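Local coordinates for protein R-imine reductase (Streptomyces kanamyceticus, PDB 3ZGY) that catalyses the NADPH-dependent, R-selective reduction of an imine substrate, at residues T23-G28 against E71-S76; A135-P140 against V149-G154. One frame throughout, in Å; residues are numbered along the deposited sequence.

Contact 1 of 2, residues T23-G28 against E71-S76; sequences TVIGLG and EAVAAS
Thr23 lays its methyl CG2 against the methyl of Ala72, CG2 to CB 3.7 Å, while its hydroxyl turns to the end of helix 69-75. With OG1 anti to the carbonyl carbon and beside the backbone N (chi1 -72°), the hydroxyl donates to the main-chain O of Ala72 over 2.7 Å, tilted 30° from that carbonyl plane. Ala75 N binds the same oxygen from the opposite face of the plane, which gives the carbonyl two donors in the last turn of the helix. Ser76, next in the chain, also pairs its OG with Thr23 OG1 in a hydrogen bond.

This is the Rossmann fold of the NAD-binding domain, with helix 69-75 packed on one face of the central strand 22-25; the axes of the short segments 23-25 and 71-75 approach to 8.1 Å and run roughly antiparallel, 150° between their N-to-C directions. An alanine in place of Thr23 would probably leave Ala72 O without its side-chain donor and Ser76 OG without its mate, and open a gap where CG2 met the helix. Further along the strand the polar grip gives way to apolar packing: Ile25 CG1 lies 4.3 Å from Ala72 CB, and Ile25 CD1 reaches obliquely across to Val73 CG2 at 4.1 Å. Val24 faces helix 29-40 on the other side of the sheet, touching Ala35 and Phe38.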
loop_
_atom_site.group_PDB
_atom_site.type_symbol
_atom_site.label_atom_id
_atom_site.label_comp_id
_atom_site.label_asym_id
_atom_site.label_seq_id
_atom_site.Cartn_x
_atom_site.Cartn_y
_atom_site.Cartn_z
ATOM N N THR D 23 35.673 -4.236 4.851
ATOM C CA THR D 23 35.406 -4.350 6.264
ATOM C C THR D 23 33.919 -4.192 6.514
ATOM O O THR D 23 33.222 -3.453 5.778
ATOM C CB THR D 23 36.213 -3.323 7.035
ATOM O OG1 THR D 23 37.602 -3.727 7.013
ATOM C CG2 THR D 23 35.758 -3.200 8.453
ATOM N N VAL D 24 33.402 -4.944 7.493
ATOM C CA VAL D 24 32.005 -4.821 7.877
ATOM C C VAL D 24 31.988 -4.557 9.348
ATOM O O VAL D 24 32.512 -5.347 10.128
ATOM C CB VAL D 24 31.176 -6.064 7.541
ATOM C CG1 VAL D 24 29.800 -5.951 8.156
ATOM C CG2 VAL D 24 31.023 -6.214 6.042
ATOM N N ILE D 25 31.346 -3.460 9.735
ATOM C CA ILE D 25 31.287 -3.069 11.128
ATOM C C ILE D 25 29.873 -3.116 11.623
ATOM O O ILE D 25 28.965 -2.478 11.060
ATOM C CB ILE D 25 31.878 -1.688 11.336
ATOM C CG1 ILE D 25 33.399 -1.818 11.247
ATOM C CG2 ILE D 25 31.504 -1.136 12.697
ATOM C CD1 ILE D 25 34.093 -0.515 10.972
ATOM N N GLY D 26 29.697 -3.910 12.672
ATOM C CA GLY D 26 28.377 -4.184 13.188
ATOM C C GLY D 26 27.942 -5.543 12.684
ATOM O O GLY D 26 27.822 -5.720 11.467
ATOM N N LEU D 27 27.658 -6.469 13.610
ATOM C CA LEU D 27 27.221 -7.827 13.263
ATOM C C LEU D 27 25.893 -8.250 13.895
ATOM O O LEU D 27 25.782 -9.295 14.529
ATOM C CB LEU D 27 28.310 -8.811 13.646
ATOM C CG LEU D 27 29.681 -8.684 12.969
ATOM C CD1 LEU D 27 30.605 -9.768 13.473
ATOM C CD2 LEU D 27 29.597 -8.758 11.452
ATOM N N GLY D 28 24.879 -7.410 13.766
ATOM C CA GLY D 28 23.524 -7.806 14.070
ATOM C C GLY D 28 23.154 -8.729 12.951
ATOM O O GLY D 28 24.014 -9.198 12.199
ATOM N N GLU D 71 41.315 -1.084 14.003
ATOM C CA GLU D 71 41.972 -2.201 13.287
ATOM C C GLU D 71 41.127 -2.597 12.079
ATOM O O GLU D 71 41.633 -2.774 10.973
ATOM C CB GLU D 71 42.164 -3.387 14.214
ATOM C CG GLU D 71 43.340 -4.298 13.905
ATOM C CD GLU D 71 43.528 -5.333 15.021
ATOM O OE1 GLU D 71 43.503 -4.950 16.242
ATOM O OE2 GLU D 71 43.657 -6.531 14.660
ATOM N N ALA D 72 39.817 -2.677 12.274
ATOM C CA ALA D 72 38.907 -2.972 11.166
ATOM C C ALA D 72 38.974 -1.949 10.056
ATOM O O ALA D 72 38.983 -2.307 8.873
ATOM C CB ALA D 72 37.475 -3.092 11.687
ATOM N N VAL D 73 38.970 -0.673 10.436
ATOM C CA VAL D 73 38.990 0.396 9.454
ATOM C C VAL D 73 40.290 0.360 8.647
ATOM O O VAL D 73 40.268 0.448 7.413
ATOM C CB VAL D 73 38.776 1.767 10.110
ATOM C CG1 VAL D 73 38.985 2.875 9.103
ATOM C CG2 VAL D 73 37.362 1.878 10.659
ATOM N N ALA D 74 41.417 0.172 9.342
ATOM C CA ALA D 74 42.750 0.111 8.696
ATOM C C ALA D 74 42.904 -1.059 7.718
ATOM O O ALA D 74 43.731 -1.012 6.805
ATOM C CB ALA D 74 43.812 0.031 9.772
ATOM N N ALA D 75 42.097 -2.111 7.904
ATOM C CA ALA D 75 42.166 -3.344 7.052
ATOM C C ALA D 75 41.769 -3.209 5.597
ATOM O O ALA D 75 42.301 -3.926 4.784
ATOM C CB ALA D 75 41.335 -4.461 7.656
ATOM N N SER D 76 40.849 -2.318 5.256
ATOM C CA SER D 76 40.320 -2.321 3.898
ATOM C C SER D 76 40.053 -0.927 3.358
ATOM O O SER D 76 39.756 -0.003 4.108
ATOM C CB SER D 76 38.983 -3.077 3.872
ATOM O OG SER D 76 38.905 -4.071 4.877
#

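Contact 2 of 2, residues A135-P140 against V149-G154; sequences AILAGP and VVLLSG
Ala135 and Leu151 form an antiparallel hydrogen-bonded pair in which each backbone N binds the other's O. Leu151 N reaches Ala135 O at 2.8 Å, N-H...O angle 166°; the return bond, Ala135 N to Leu151 O, is longer at 3.1 Å. Ala135 O also takes a CA-H...O contact from Val150. One step on, Ile136 and Val150 make the non-hydrogen-bonded pair, and Leu137 N bonds to Val149 O at 3.0 Å.

The other edge of strand 150-153 bonds to strand 173-175 through Val150 and Leu152 to Thr174. Further along the pair with strand 130-136, where Ser153 is also backbone-bonded to Asp133, Ser153 OG bonds to Asp133 O and to Ala183 N of helix 182-209.

Leu137 has CG anti to the carbonyl carbon and beside its backbone N (chi1 -78°), the setting in which its CD2 meets Leu151 CD1 at 3.8 Å; the side chains cross at about a right angle, and Phe221 of the second subunit packs on both. Ile136 probably helps to back the NADP(+) site through Met30. Between 135-140 and 149-154 all three hydrogen bonds are thus backbone to backbone, leaving the side chains to meet by apolar contact and to pack against the dimer partner.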
loop_
_atom_site.group_PDB
_atom_site.type_symbol
_atom_site.label_atom_id
_atom_site.label_comp_id
_atom_site.label_asym_id
_atom_site.label_seq_id
_atom_site.Cartn_x
_atom_site.Cartn_y
_atom_site.Cartn_z
ATOM N N ALA D 135 20.484 2.468 2.615
ATOM C CA ALA D 135 19.355 1.866 3.351
ATOM C C ALA D 135 19.010 0.494 2.757
ATOM O O ALA D 135 19.105 0.283 1.537
ATOM C CB ALA D 135 18.151 2.768 3.222
ATOM N N ILE D 136 18.667 -0.433 3.621
ATOM C CA ILE D 136 18.329 -1.794 3.203
ATOM C C ILE D 136 16.862 -2.028 3.307
ATOM O O ILE D 136 16.330 -1.940 4.371
ATOM C CB ILE D 136 19.001 -2.818 4.107
ATOM C CG1 ILE D 136 20.515 -2.462 4.040
ATOM C CG2 ILE D 136 18.659 -4.210 3.627
ATOM C CD1 ILE D 136 21.565 -3.351 4.679
ATOM N N LEU D 137 16.222 -2.361 2.211
ATOM C CA LEU D 137 14.778 -2.608 2.213
ATOM C C LEU D 137 14.470 -4.081 2.019
ATOM O O LEU D 137 13.762 -4.455 1.117
ATOM C CB LEU D 137 14.137 -1.800 1.092
ATOM C CG LEU D 137 13.957 -0.316 1.409
ATOM C CD1 LEU D 137 15.239 0.322 1.906
ATOM C CD2 LEU D 137 13.471 0.391 0.158
ATOM N N ALA D 138 15.033 -4.910 2.864
ATOM C CA ALA D 138 14.883 -6.319 2.710
ATOM C C ALA D 138 15.403 -6.894 3.971
ATOM O O ALA D 138 16.009 -6.200 4.764
ATOM C CB ALA D 138 15.693 -6.842 1.536
ATOM N N GLY D 139 15.141 -8.165 4.194
ATOM C CA GLY D 139 15.593 -8.787 5.434
ATOM C C GLY D 139 16.977 -9.330 5.184
ATOM O O GLY D 139 17.409 -9.409 4.023
ATOM N N PRO D 140 17.647 -9.773 6.248
ATOM C CA PRO D 140 18.966 -10.353 6.112
ATOM C C PRO D 140 19.005 -11.531 5.172
ATOM O O PRO D 140 19.938 -11.660 4.381
ATOM C CB PRO D 140 19.324 -10.778 7.522
ATOM C CG PRO D 140 18.507 -9.881 8.378
ATOM C CD PRO D 140 17.234 -9.647 7.631
ATOM N N VAL D 149 17.181 -5.518 -1.797
ATOM C CA VAL D 149 17.134 -4.150 -2.246
ATOM C C VAL D 149 18.010 -3.326 -1.321
ATOM O O VAL D 149 17.813 -3.322 -0.107
ATOM C CB VAL D 149 15.711 -3.579 -2.196
ATOM C CG1 VAL D 149 15.716 -2.152 -2.709
ATOM C CG2 VAL D 149 14.776 -4.423 -3.022
ATOM N N VAL D 150 18.991 -2.649 -1.899
ATOM C CA VAL D 150 19.935 -1.857 -1.119
ATOM C C VAL D 150 20.116 -0.597 -1.847
ATOM O O VAL D 150 20.547 -0.614 -2.988
ATOM C CB VAL D 150 21.270 -2.556 -1.012
ATOM C CG1 VAL D 150 22.190 -1.697 -0.203
ATOM C CG2 VAL D 150 21.093 -3.905 -0.356
ATOM N N LEU D 151 19.706 0.497 -1.231
ATOM C CA LEU D 151 19.762 1.825 -1.873
ATOM C C LEU D 151 21.011 2.560 -1.445
ATOM O O LEU D 151 21.478 2.397 -0.314
ATOM C CB LEU D 151 18.552 2.620 -1.500
ATOM C CG LEU D 151 17.226 1.887 -1.742
ATOM C CD1 LEU D 151 16.085 2.735 -1.226
ATOM C CD2 LEU D 151 17.009 1.563 -3.203
ATOM N N LEU D 152 21.603 3.293 -2.367
ATOM C CA LEU D 152 22.857 3.986 -2.078
ATOM C C LEU D 152 22.764 5.384 -2.650
ATOM O O LEU D 152 22.219 5.560 -3.724
ATOM C CB LEU D 152 24.012 3.244 -2.734
ATOM C CG LEU D 152 24.304 1.839 -2.235
ATOM C CD1 LEU D 152 25.357 1.199 -3.084
ATOM C CD2 LEU D 152 24.793 1.823 -0.813
ATOM N N SER D 153 23.308 6.367 -1.956
ATOM C CA SER D 153 23.285 7.717 -2.467
ATOM C C SER D 153 24.522 8.421 -1.991
ATOM O O SER D 153 25.119 8.053 -0.955
ATOM C CB SER D 153 22.020 8.447 -2.014
ATOM O OG SER D 153 21.893 8.377 -0.585
ATOM N N GLY D 154 24.947 9.430 -2.756
ATOM C CA GLY D 154 26.332 9.953 -2.620
ATOM C C GLY D 154 26.997 10.152 -3.954
ATOM O O GLY D 154 26.439 9.826 -5.008
#

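Overall arrangement
Contacts 1 and 2 belong to one mixed sheet, their centres 19 Å apart and their nearest atoms about 7 Å apart without touching. Contact 1 packs a helix on a central parallel strand; contact 2 pairs two strands where the sheet turns antiparallel. Both border the NADP(+) site, which is empty in this chain. Segment 23-28 holds the binding residues Leu27 and Gly28, in the glycine-rich turn that leads into helix 29-40, and the Ile25 side chain is about 5 Å from that of Val83. In contact 2 the Ala135 side chain is about 5 Å from that of Ser111, another residue of the site.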